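PDB 3S5W: L-ornithine N(5)-monooxygenase from Pseudomonas aeruginosa, which catalyses the FAD- and NADPH-dependent N5-hydroxylation of L-ornithine, the first step in making the hydroxamate siderophore pyoverdin. Local coordinates for residues 253-264 and 329-339. Residues are numbered along the deposited sequence; the frame is centred on the assembly and turned at random.
Sequences VQADMILRASAL and PRHAFRCMTTV. With NAP (NADP nicotinamide-adenine-dinucleotide phosphate), chain F.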
loop_
_atom_site.group_PDB
_atom_site.type_symbol
_atom_site.label_atom_id
_atom_site.label_comp_id
_atom_site.label_asym_id
_atom_site.label_seq_id
_atom_site.Cartn_x
_atom_site.Cartn_y
_atom_site.Cartn_z
ATOM N N VAL A 253 14.791 -16.438 -18.110
ATOM C CA VAL A 253 15.323 -15.811 -16.891
ATOM C C VAL A 253 15.699 -16.875 -15.863
ATOM O O VAL A 253 14.891 -17.764 -15.563
ATOM C CB VAL A 253 14.322 -14.824 -16.261
ATOM C CG1 VAL A 253 14.797 -14.366 -14.862
ATOM C CG2 VAL A 253 14.144 -13.611 -17.148
ATOM N N GLN A 254 16.930 -16.779 -15.355
ATOM C CA GLN A 254 17.378 -17.493 -14.155
ATOM C C GLN A 254 17.252 -16.557 -12.959
ATOM O O GLN A 254 17.933 -15.503 -12.906
ATOM C CB GLN A 254 18.843 -17.897 -14.303
ATOM C CG GLN A 254 19.117 -18.955 -15.368
ATOM C CD GLN A 254 20.578 -19.359 -15.305
ATOM O OE1 GLN A 254 21.403 -18.743 -15.952
ATOM N NE2 GLN A 254 20.908 -20.335 -14.448
ATOM N N ALA A 255 16.346 -16.888 -12.033
ATOM C CA ALA A 255 16.053 -16.025 -10.887
ATOM C C ALA A 255 16.707 -16.543 -9.588
ATOM O O ALA A 255 16.697 -17.759 -9.315
ATOM C CB ALA A 255 14.514 -15.870 -10.692
ATOM N N ASP A 256 17.284 -15.620 -8.811
ATOM C CA ASP A 256 17.829 -15.917 -7.477
ATOM C C ASP A 256 17.012 -15.144 -6.453
ATOM O O ASP A 256 16.964 -13.911 -6.507
ATOM C CB ASP A 256 19.294 -15.466 -7.340
ATOM C CG ASP A 256 20.273 -16.283 -8.177
ATOM O OD1 ASP A 256 19.850 -17.066 -9.069
ATOM O OD2 ASP A 256 21.499 -16.136 -7.920
ATOM N N MET A 257 16.378 -15.835 -5.516
ATOM C CA MET A 257 15.741 -15.140 -4.408
ATOM C C MET A 257 16.817 -14.966 -3.368
ATOM O O MET A 257 17.386 -15.951 -2.855
ATOM C CB MET A 257 14.589 -15.920 -3.789
ATOM C CG MET A 257 13.483 -16.211 -4.741
ATOM S SD MET A 257 12.007 -16.894 -3.920
ATOM C CE MET A 257 11.405 -15.479 -3.002
ATOM N N ILE A 258 17.091 -13.711 -3.050
ATOM C CA ILE A 258 18.147 -13.395 -2.098
ATOM C C ILE A 258 17.500 -12.800 -0.861
ATOM O O ILE A 258 17.051 -11.656 -0.876
ATOM C CB ILE A 258 19.227 -12.450 -2.710
ATOM C CG1 ILE A 258 19.818 -13.077 -3.990
ATOM C CG2 ILE A 258 20.314 -12.093 -1.640
ATOM C CD1 ILE A 258 20.781 -12.175 -4.771
ATOM N N LEU A 259 17.466 -13.576 0.223
ATOM C CA LEU A 259 16.808 -13.114 1.429
ATOM C C LEU A 259 17.744 -13.334 2.617
ATOM O O LEU A 259 18.467 -14.350 2.678
ATOM C CB LEU A 259 15.443 -13.807 1.655
ATOM C CG LEU A 259 15.401 -15.339 1.845
ATOM C CD1 LEU A 259 14.163 -15.740 2.632
ATOM C CD2 LEU A 259 15.430 -16.077 0.495
ATOM N N ARG A 260 17.768 -12.349 3.505
ATOM C CA ARG A 260 18.650 -12.426 4.674
ATOM C C ARG A 260 18.064 -13.388 5.739
ATOM O O ARG A 260 18.803 -13.937 6.538
ATOM C CB ARG A 260 18.965 -11.027 5.234
ATOM C CG ARG A 260 17.763 -10.214 5.636
ATOM C CD ARG A 260 18.111 -8.785 6.082
ATOM N NE ARG A 260 16.881 -8.093 6.451
ATOM C CZ ARG A 260 16.805 -6.816 6.811
ATOM N NH1 ARG A 260 17.895 -6.069 6.834
ATOM N NH2 ARG A 260 15.634 -6.286 7.136
ATOM N N ALA A 261 16.746 -13.589 5.727
ATOM C CA ALA A 261 16.107 -14.542 6.644
ATOM C C ALA A 261 16.336 -15.986 6.179
ATOM O O ALA A 261 16.828 -16.227 5.069
ATOM C CB ALA A 261 14.606 -14.224 6.796
ATOM N N SER A 262 16.000 -16.964 7.027
ATOM C CA SER A 262 16.399 -18.332 6.762
ATOM C C SER A 262 15.450 -19.097 5.845
ATOM O O SER A 262 15.846 -20.099 5.254
ATOM C CB SER A 262 16.524 -19.119 8.094
ATOM O OG SER A 262 15.215 -19.161 8.705
ATOM N N ALA A 263 14.196 -18.642 5.743
ATOM C CA ALA A 263 13.177 -19.370 4.988
ATOM C C ALA A 263 12.078 -18.420 4.554
ATOM O O ALA A 263 11.903 -17.347 5.146
ATOM C CB ALA A 263 12.558 -20.520 5.885
ATOM N N LEU A 264 11.294 -18.833 3.554
ATOM C CA LEU A 264 9.981 -18.210 3.352
ATOM C C LEU A 264 9.099 -18.699 4.474
ATOM O O LEU A 264 9.097 -19.902 4.778
ATOM C CB LEU A 264 9.352 -18.577 1.985
ATOM C CG LEU A 264 10.154 -18.265 0.733
ATOM C CD1 LEU A 264 9.279 -18.540 -0.533
ATOM C CD2 LEU A 264 10.689 -16.810 0.711
ATOM N N PRO A 329 19.667 -26.520 -12.579
ATOM C CA PRO A 329 19.529 -25.456 -11.567
ATOM C C PRO A 329 19.317 -24.054 -12.184
ATOM O O PRO A 329 20.174 -23.176 -12.074
ATOM C CB PRO A 329 20.859 -25.536 -10.805
ATOM C CG PRO A 329 21.860 -26.079 -11.867
ATOM C CD PRO A 329 21.077 -26.711 -12.995
ATOM N N ARG A 330 18.167 -23.874 -12.822
ATOM C CA ARG A 330 17.742 -22.604 -13.403
ATOM C C ARG A 330 17.777 -21.493 -12.339
ATOM O O ARG A 330 18.484 -20.490 -12.498
ATOM C CB ARG A 330 16.331 -22.782 -13.982
ATOM C CG ARG A 330 15.773 -21.555 -14.627
ATOM C CD ARG A 330 14.420 -21.759 -15.293
ATOM N NE ARG A 330 13.848 -20.426 -15.534
ATOM C CZ ARG A 330 12.556 -20.145 -15.627
ATOM N NH1 ARG A 330 11.655 -21.115 -15.548
ATOM N NH2 ARG A 330 12.173 -18.882 -15.812
ATOM N N HIS A 331 17.059 -21.715 -11.237
ATOM C CA HIS A 331 16.921 -20.737 -10.162
ATOM C C HIS A 331 17.731 -21.109 -8.946
ATOM O O HIS A 331 18.096 -22.266 -8.800
ATOM C CB HIS A 331 15.452 -20.667 -9.742
ATOM C CG HIS A 331 14.552 -20.270 -10.859
ATOM N ND1 HIS A 331 13.428 -20.987 -11.222
ATOM C CD2 HIS A 331 14.633 -19.234 -11.718
ATOM C CE1 HIS A 331 12.845 -20.393 -12.249
ATOM N NE2 HIS A 331 13.557 -19.329 -12.568
ATOM N N ALA A 332 17.973 -20.129 -8.081
ATOM C CA ALA A 332 18.674 -20.332 -6.814
ATOM C C ALA A 332 17.902 -19.687 -5.657
ATOM O O ALA A 332 17.369 -18.563 -5.764
ATOM C CB ALA A 332 20.113 -19.794 -6.896
ATOM N N PHE A 333 17.828 -20.422 -4.555
ATOM C CA PHE A 333 17.196 -19.944 -3.341
ATOM C C PHE A 333 18.324 -19.575 -2.359
ATOM O O PHE A 333 18.849 -20.434 -1.649
ATOM C CB PHE A 333 16.290 -21.029 -2.740
ATOM C CG PHE A 333 15.466 -20.549 -1.589
ATOM C CD1 PHE A 333 14.389 -19.687 -1.805
ATOM C CD2 PHE A 333 15.754 -20.971 -0.295
ATOM C CE1 PHE A 333 13.622 -19.215 -0.725
ATOM C CE2 PHE A 333 14.998 -20.520 0.793
ATOM C CZ PHE A 333 13.940 -19.598 0.569
ATOM N N ARG A 334 18.718 -18.311 -2.347
ATOM C CA ARG A 334 19.846 -17.854 -1.510
ATOM C C ARG A 334 19.359 -17.276 -0.202
ATOM O O ARG A 334 19.299 -16.068 -0.040
ATOM C CB ARG A 334 20.735 -16.883 -2.287
ATOM C CG ARG A 334 21.198 -17.502 -3.630
ATOM C CD ARG A 334 21.885 -16.457 -4.480
ATOM N NE ARG A 334 23.299 -16.718 -4.583
ATOM C CZ ARG A 334 23.862 -17.365 -5.590
ATOM N NH1 ARG A 334 23.124 -17.818 -6.588
ATOM N NH2 ARG A 334 25.164 -17.553 -5.597
ATOM N N CYS A 335 19.000 -18.163 0.733
ATOM C CA CYS A 335 18.549 -17.743 2.046
ATOM C C CYS A 335 19.780 -17.414 2.902
ATOM O O CYS A 335 20.890 -17.721 2.500
ATOM C CB CYS A 335 17.645 -18.785 2.712
ATOM S SG CYS A 335 18.257 -20.495 2.572
ATOM N N MET A 336 19.551 -16.725 4.012
ATOM C CA MET A 336 20.611 -16.242 4.935
ATOM C C MET A 336 21.687 -15.433 4.199
ATOM O O MET A 336 22.874 -15.507 4.555
ATOM C CB MET A 336 21.257 -17.404 5.729
ATOM C CG MET A 336 20.273 -18.092 6.702
ATOM S SD MET A 336 21.138 -19.443 7.540
ATOM C CE MET A 336 21.691 -20.500 6.192
ATOM N N THR A 337 21.272 -14.670 3.181
ATOM C CA THR A 337 22.224 -14.000 2.309
ATOM C C THR A 337 21.952 -12.499 2.329
ATOM O O THR A 337 20.784 -12.052 2.237
ATOM C CB THR A 337 22.177 -14.550 0.864
ATOM O OG1 THR A 337 22.545 -15.929 0.853
ATOM C CG2 THR A 337 23.130 -13.808 -0.054
ATOM N N THR A 338 23.038 -11.730 2.470
ATOM C CA THR A 338 22.967 -10.277 2.565
ATOM C C THR A 338 23.765 -9.675 1.431
ATOM O O THR A 338 24.876 -10.112 1.171
ATOM C CB THR A 338 23.534 -9.778 3.944
ATOM O OG1 THR A 338 22.745 -10.350 4.996
ATOM C CG2 THR A 338 23.491 -8.240 4.072
ATOM N N VAL A 339 23.191 -8.667 0.760
ATOM C CA VAL A 339 23.958 -7.879 -0.198
ATOM C C VAL A 339 24.880 -6.916 0.557
ATOM O O VAL A 339 24.415 -5.991 1.207
ATOM C CB VAL A 339 23.055 -7.079 -1.172
ATOM C CG1 VAL A 339 23.962 -6.355 -2.193
ATOM C CG2 VAL A 339 22.093 -8.024 -1.909
HETATM P PA NAP F . 7.299 -6.913 3.555
HETATM O O1A NAP F . 6.416 -7.933 4.131
HETATM O O2A NAP F . 7.591 -5.800 4.436
HETATM O O5B NAP F . 8.560 -7.686 2.980
HETATM C C5B NAP F . 9.737 -6.973 2.892
HETATM C C4B NAP F . 10.771 -8.021 2.541
HETATM O O4B NAP F . 11.905 -7.269 2.213
HETATM C C3B NAP F . 11.108 -8.898 3.755
HETATM O O3B NAP F . 11.499 -10.156 3.221
HETATM C C2B NAP F . 12.326 -8.140 4.311
HETATM O O2B NAP F . 13.230 -9.006 4.934
HETATM C C1B NAP F . 13.000 -7.607 3.024
HETATM N N9A NAP F . 13.841 -6.444 3.351
HETATM C C8A NAP F . 13.423 -5.232 3.860
HETATM N N7A NAP F . 14.496 -4.430 4.040
HETATM C C5A NAP F . 15.588 -5.125 3.679
HETATM C C6A NAP F . 16.946 -4.803 3.685
HETATM N N6A NAP F . 17.355 -3.619 4.126
HETATM N N1A NAP F . 17.841 -5.737 3.256
HETATM C C2A NAP F . 17.455 -6.973 2.811
HETATM N N3A NAP F . 16.106 -7.302 2.804
HETATM C C4A NAP F . 15.199 -6.395 3.248
HETATM O O3 NAP F . 6.737 -6.384 2.136
HETATM P PN NAP F . 5.919 -7.084 0.905
HETATM O O1N NAP F . 5.864 -6.038 -0.170
HETATM O O2N NAP F . 6.456 -8.434 0.536
HETATM O O5D NAP F . 4.498 -7.174 1.657
HETATM C C5D NAP F . 3.567 -8.232 1.728
HETATM C C4D NAP F . 2.267 -7.436 1.784
HETATM O O4D NAP F . 1.144 -8.036 1.198
HETATM C C3D NAP F . 1.739 -7.023 3.148
HETATM O O3D NAP F . 2.645 -6.197 3.839
HETATM C C2D NAP F . 0.423 -6.362 2.709
HETATM O O2D NAP F . 0.460 -4.962 2.460
HETATM C C1D NAP F . 0.098 -7.092 1.399
HETATM P P2B NAP F . 13.365 -9.162 6.542
HETATM O O1X NAP F . 14.738 -9.812 6.658
HETATM O O2X NAP F . 12.194 -10.052 6.909
HETATM O O3X NAP F . 13.240 -7.801 7.179
HETATM O O HOH W 1 20.201 -19.281 -10.578
HETATM O O HOH W 2 18.908 -10.095 1.279
#
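In the Rossmann-type NADPH-binding domain, strand 253-258 pairs in parallel with 332-334, the outermost strand of a five-stranded sheet. The ladder runs through Ala332 N to Ala255 O, Met257 N to Ala332 O, Arg334 N to Met257 O and Leu259 N to Arg334 O; past it, Met336 N reaches Ala261 O, and Thr337 N meets Leu259 O almost straight (179°). At the start, the extended Arg330 side chain turns its guanidinium edge to the Val253 carbonyl, NE and NH2 both donating to that one oxygen at 2.9 Å. Gln254 NE2 bonds back to Arg330 O. On one face, Asp256 OD2 meets Arg334 NH1 at 2.7 Å, the carboxylate and guanidinium planes only 13° apart, though OD2 approaches obliquely; a bend at chi3 (110°) swings the guanidinium over, and Tyr366 also bonds OD2. On the face of Met257 and Phe333, where Met257 packs on helix 237-249, Met257 SD comes to the Phe333 ring's edge. From the following loop, Leu264 CG also meets that edge, and Leu259 CD2 makes an off-centre CH-pi contact, 4.2 Å from the ring centroid. The strand leads into the cofactor site: Arg260 binds the 2'-phosphate of NADP through NE to O1X and NH2 to O3X, each 2.8 Å, with adenine C6A over one guanidinium face.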